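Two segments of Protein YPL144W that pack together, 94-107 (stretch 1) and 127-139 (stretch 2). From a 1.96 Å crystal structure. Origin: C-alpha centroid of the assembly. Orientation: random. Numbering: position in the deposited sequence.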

# COMPACT_ATOMS: atom_id res chain seq x y z
N ASP A 94 16.55 -8.76 -9.83
CA ASP A 94 17.21 -7.44 -9.98
C ASP A 94 16.50 -6.52 -10.98
O ASP A 94 16.50 -5.31 -10.81
CB ASP A 94 18.66 -7.57 -10.47
CG ASP A 94 19.56 -8.35 -9.52
OD1 ASP A 94 19.13 -8.71 -8.40
OD2 ASP A 94 20.73 -8.59 -9.91
N ARG A 95 15.94 -7.11 -12.05
CA ARG A 95 15.28 -6.35 -13.12
C ARG A 95 14.04 -5.61 -12.60
O ARG A 95 13.78 -4.47 -12.98
CB ARG A 95 14.87 -7.28 -14.27
CG ARG A 95 16.05 -8.02 -14.96
CD ARG A 95 15.55 -9.09 -15.93
NE ARG A 95 14.95 -10.21 -15.21
CZ ARG A 95 14.45 -11.30 -15.78
NH1 ARG A 95 14.47 -11.46 -17.09
NH2 ARG A 95 13.92 -12.25 -15.01
N ILE A 96 13.28 -6.29 -11.75
CA ILE A 96 12.13 -5.68 -11.06
C ILE A 96 12.61 -4.71 -9.97
O ILE A 96 12.16 -3.57 -9.95
CB ILE A 96 11.18 -6.75 -10.48
CG1 ILE A 96 10.61 -7.60 -11.63
CG2 ILE A 96 10.04 -6.08 -9.68
CD1 ILE A 96 9.93 -8.88 -11.20
N ARG A 97 13.53 -5.15 -9.10
CA ARG A 97 14.06 -4.29 -8.02
C ARG A 97 14.66 -2.98 -8.50
O ARG A 97 14.40 -1.91 -7.90
CB ARG A 97 15.11 -5.03 -7.16
CG ARG A 97 15.23 -4.49 -5.72
CD ARG A 97 16.41 -5.08 -4.96
NE ARG A 97 16.44 -6.54 -5.10
CZ ARG A 97 17.29 -7.22 -5.87
NH1 ARG A 97 18.22 -6.58 -6.59
NH2 ARG A 97 17.20 -8.53 -5.92
N ASP A 98 15.48 -3.05 -9.56
CA ASP A 98 16.06 -1.85 -10.19
C ASP A 98 14.98 -0.85 -10.54
O ASP A 98 15.09 0.34 -10.23
CB ASP A 98 16.86 -2.19 -11.46
CG ASP A 98 18.22 -2.81 -11.15
OD1 ASP A 98 18.57 -2.94 -9.94
OD2 ASP A 98 18.93 -3.18 -12.12
N MET A 99 13.92 -1.33 -11.19
CA MET A 99 12.85 -0.45 -11.65
C MET A 99 12.14 0.25 -10.49
O MET A 99 11.94 1.46 -10.54
CB MET A 99 11.83 -1.22 -12.49
CG MET A 99 10.61 -0.39 -12.87
SD MET A 99 11.06 1.09 -13.80
CE MET A 99 11.35 0.27 -15.35
N ALA A 100 11.76 -0.54 -9.48
CA ALA A 100 11.03 -0.03 -8.31
C ALA A 100 11.89 0.93 -7.52
O ALA A 100 11.41 1.97 -7.06
CB ALA A 100 10.58 -1.19 -7.43
N ARG A 101 13.17 0.59 -7.38
CA ARG A 101 14.14 1.46 -6.69
C ARG A 101 14.29 2.78 -7.40
O ARG A 101 14.15 3.82 -6.79
CB ARG A 101 15.51 0.78 -6.56
CG ARG A 101 16.57 1.69 -5.92
CD ARG A 101 17.86 0.88 -5.68
NE ARG A 101 18.33 0.17 -6.89
CZ ARG A 101 19.12 0.69 -7.83
NH1 ARG A 101 19.55 1.95 -7.76
NH2 ARG A 101 19.47 -0.06 -8.85
N HIS A 102 14.60 2.72 -8.70
CA HIS A 102 14.74 3.93 -9.51
C HIS A 102 13.49 4.78 -9.51
O HIS A 102 13.57 6.00 -9.35
CB HIS A 102 15.12 3.61 -10.95
CG HIS A 102 16.55 3.18 -11.12
ND1 HIS A 102 16.94 2.26 -12.06
CD2 HIS A 102 17.67 3.54 -10.45
CE1 HIS A 102 18.25 2.06 -11.97
NE2 HIS A 102 18.71 2.83 -11.00
N MET A 103 12.34 4.13 -9.70
CA MET A 103 11.06 4.83 -9.69
C MET A 103 10.84 5.61 -8.42
O MET A 103 10.60 6.81 -8.46
CB MET A 103 9.89 3.87 -9.94
CG MET A 103 8.57 4.57 -10.22
SD MET A 103 8.57 5.47 -11.79
CE MET A 103 8.36 4.09 -12.92
N ALA A 104 10.94 4.94 -7.28
CA ALA A 104 10.69 5.59 -6.00
C ALA A 104 11.71 6.70 -5.76
O ALA A 104 11.33 7.79 -5.37
CB ALA A 104 10.71 4.58 -4.88
N THR A 105 12.98 6.41 -6.00
CA THR A 105 14.06 7.36 -5.72
C THR A 105 13.97 8.59 -6.61
O THR A 105 14.09 9.72 -6.13
CB THR A 105 15.46 6.70 -5.85
OG1 THR A 105 15.50 5.51 -5.05
CG2 THR A 105 16.55 7.63 -5.30
N ILE A 106 13.75 8.39 -7.90
CA ILE A 106 13.64 9.51 -8.83
C ILE A 106 12.37 10.36 -8.57
O ILE A 106 12.42 11.60 -8.61
CB ILE A 106 13.74 9.07 -10.31
CG1 ILE A 106 15.15 8.55 -10.61
CG2 ILE A 106 13.47 10.26 -11.25
CD1 ILE A 106 15.20 7.46 -11.67
N ILE A 107 11.25 9.70 -8.27
CA ILE A 107 10.03 10.43 -7.94
C ILE A 107 10.24 11.28 -6.69
O ILE A 107 9.89 12.46 -6.68
CB ILE A 107 8.80 9.51 -7.78
CG1 ILE A 107 8.44 8.86 -9.12
CG2 ILE A 107 7.60 10.30 -7.25
CD1 ILE A 107 7.42 7.74 -9.01
N PRO A 127 10.29 -9.92 -17.35
CA PRO A 127 10.97 -8.71 -16.85
C PRO A 127 12.13 -8.14 -17.70
O PRO A 127 12.58 -7.03 -17.43
CB PRO A 127 11.47 -9.13 -15.46
CG PRO A 127 10.62 -10.28 -15.07
CD PRO A 127 10.37 -11.02 -16.38
N SER A 128 12.61 -8.87 -18.72
CA SER A 128 13.54 -8.26 -19.70
C SER A 128 12.96 -7.01 -20.37
O SER A 128 13.72 -6.13 -20.80
CB SER A 128 14.01 -9.27 -20.77
OG SER A 128 13.09 -9.32 -21.87
N MET A 129 11.63 -6.94 -20.46
CA MET A 129 10.90 -5.76 -20.94
C MET A 129 11.17 -4.51 -20.08
O MET A 129 11.17 -3.40 -20.58
CB MET A 129 9.40 -6.04 -20.95
CG MET A 129 8.74 -6.19 -22.32
SD MET A 129 6.98 -5.69 -22.27
CE MET A 129 6.28 -7.06 -23.20
N LEU A 130 11.36 -4.70 -18.78
CA LEU A 130 11.66 -3.59 -17.87
C LEU A 130 13.05 -3.03 -18.17
O LEU A 130 13.27 -1.83 -18.14
CB LEU A 130 11.57 -4.03 -16.40
CG LEU A 130 10.16 -4.17 -15.77
CD1 LEU A 130 9.46 -5.42 -16.27
CD2 LEU A 130 10.25 -4.22 -14.26
N VAL A 131 13.98 -3.94 -18.48
CA VAL A 131 15.36 -3.56 -18.84
C VAL A 131 15.37 -2.79 -20.15
O VAL A 131 15.98 -1.73 -20.25
CB VAL A 131 16.26 -4.81 -18.92
CG1 VAL A 131 17.70 -4.44 -19.29
CG2 VAL A 131 16.23 -5.56 -17.60
N ALA A 132 14.66 -3.32 -21.15
CA ALA A 132 14.66 -2.76 -22.50
C ALA A 132 13.97 -1.40 -22.57
O ALA A 132 14.32 -0.56 -23.40
CB ALA A 132 13.98 -3.74 -23.46
N ASN A 133 12.98 -1.20 -21.69
CA ASN A 133 12.16 0.00 -21.69
C ASN A 133 12.38 0.82 -20.41
O ASN A 133 11.61 1.74 -20.09
CB ASN A 133 10.68 -0.38 -21.89
CG ASN A 133 10.43 -1.14 -23.21
OD1 ASN A 133 10.29 -2.37 -23.23
ND2 ASN A 133 10.37 -0.39 -24.30
N HIS A 134 13.47 0.51 -19.70
CA HIS A 134 13.74 1.09 -18.39
C HIS A 134 13.57 2.62 -18.34
O HIS A 134 12.75 3.12 -17.56
CB HIS A 134 15.13 0.66 -17.87
CG HIS A 134 15.27 0.74 -16.38
ND1 HIS A 134 15.01 -0.32 -15.54
CD2 HIS A 134 15.63 1.77 -15.58
CE1 HIS A 134 15.20 0.05 -14.29
NE2 HIS A 134 15.58 1.32 -14.28
N LEU A 135 14.30 3.34 -19.19
CA LEU A 135 14.26 4.82 -19.21
C LEU A 135 12.89 5.36 -19.64
O LEU A 135 12.41 6.34 -19.08
CB LEU A 135 15.36 5.39 -20.14
CG LEU A 135 15.40 6.91 -20.35
CD1 LEU A 135 16.06 7.62 -19.19
CD2 LEU A 135 16.14 7.30 -21.67
N TYR A 136 12.30 4.75 -20.65
CA TYR A 136 10.95 5.11 -21.10
C TYR A 136 9.95 5.04 -19.95
O TYR A 136 9.15 5.95 -19.77
CB TYR A 136 10.50 4.16 -22.21
CG TYR A 136 9.07 4.37 -22.65
CD1 TYR A 136 8.75 5.41 -23.53
CD2 TYR A 136 8.06 3.53 -22.22
CE1 TYR A 136 7.44 5.61 -23.96
CE2 TYR A 136 6.75 3.73 -22.63
CZ TYR A 136 6.45 4.76 -23.51
OH TYR A 136 5.16 4.95 -23.92
N ILE A 137 9.98 3.94 -19.19
CA ILE A 137 8.98 3.74 -18.14
C ILE A 137 9.12 4.84 -17.07
O ILE A 137 8.14 5.46 -16.67
CB ILE A 137 9.05 2.33 -17.51
CG1 ILE A 137 8.67 1.25 -18.54
CG2 ILE A 137 8.15 2.23 -16.29
CD1 ILE A 137 9.04 -0.16 -18.13
N LEU A 138 10.35 5.07 -16.62
CA LEU A 138 10.60 6.13 -15.66
C LEU A 138 10.12 7.52 -16.12
O LEU A 138 9.39 8.20 -15.39
CB LEU A 138 12.07 6.16 -15.25
CG LEU A 138 12.65 4.90 -14.61
CD1 LEU A 138 14.20 4.95 -14.60
CD2 LEU A 138 12.12 4.72 -13.18
N LYS A 139 10.53 7.93 -17.33
CA LYS A 139 10.14 9.27 -17.83
C LYS A 139 8.63 9.44 -18.02
O LYS A 139 8.07 10.49 -17.71
CB LYS A 139 10.92 9.66 -19.10
CG LYS A 139 10.48 8.98 -20.40
CD LYS A 139 9.69 9.96 -21.28
CE LYS A 139 9.78 9.59 -22.75
NZ LYS A 139 9.02 10.53 -23.65
O HOH W 1 15.03 -3.06 -15.04

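Helices that pack side by side commonly fill the seam between them with interlocking apolar side chains and keep polar contacts for the more open margin, and this segment pair of YPL144W illustrates the pattern. Stretch 1 is helical throughout, whereas stretch 2 comprises two helical segments, the second continuing beyond the stretch, with a break at Asn-133. The signed crossing angle with stretch 1 changes sign across this break: 46° for the helix that ends at Ala-132 and -36° for the helix that begins at His-134, with both running broadly the same way as stretch 1.

Contact begins at Arg-95, whose guanidinium lies with one face over Pro-127 (NE of Arg-95 to CB of Pro-127, 3.7 Å), while its aliphatic portion meets Val-131 (CG of Arg-95 to CG2 of Val-131, 3.6 Å). The O of Arg-95 accepts a hydrogen bond from the water O at 2.8 Å; the same water O is hydrogen-bonded to ND1 of His-134, also at 2.8 Å, tying backbone to imidazole. Ile-96 adds looser apolar contact with Pro-127 and Leu-130.

Met-99 is the first knob, seated among Leu-130, His-134, Ile-137 and Leu-138. Its bent side chain, t at chi1 and p at chi2 and chi3, carries CE of Met-99 to 3.6 Å from CD1 of Ile-137 and places both SD and CE over one face of the His-134 ring, where the polarizable sulfur and the methyl hydrogens can meet the pi cloud.

One turn on, His-102 ND1 and His-134 NE2 form the only direct hydrogen bond across the stretches, at 2.8 Å. Either nitrogen could be the donor. The rings meet rim to rim, nearly perpendicular, so this bond leaves the face of His-134 available to Met-99.

Leu-138 returns the interlock, entering a hole formed by Met-99, His-102, Met-103 and Ile-106. CD2 of Leu-138 lies 3.8 Å from CE of Met-103, and CD1 of Leu-138 4.0 Å from CD1 of Ile-106, where the contact ends.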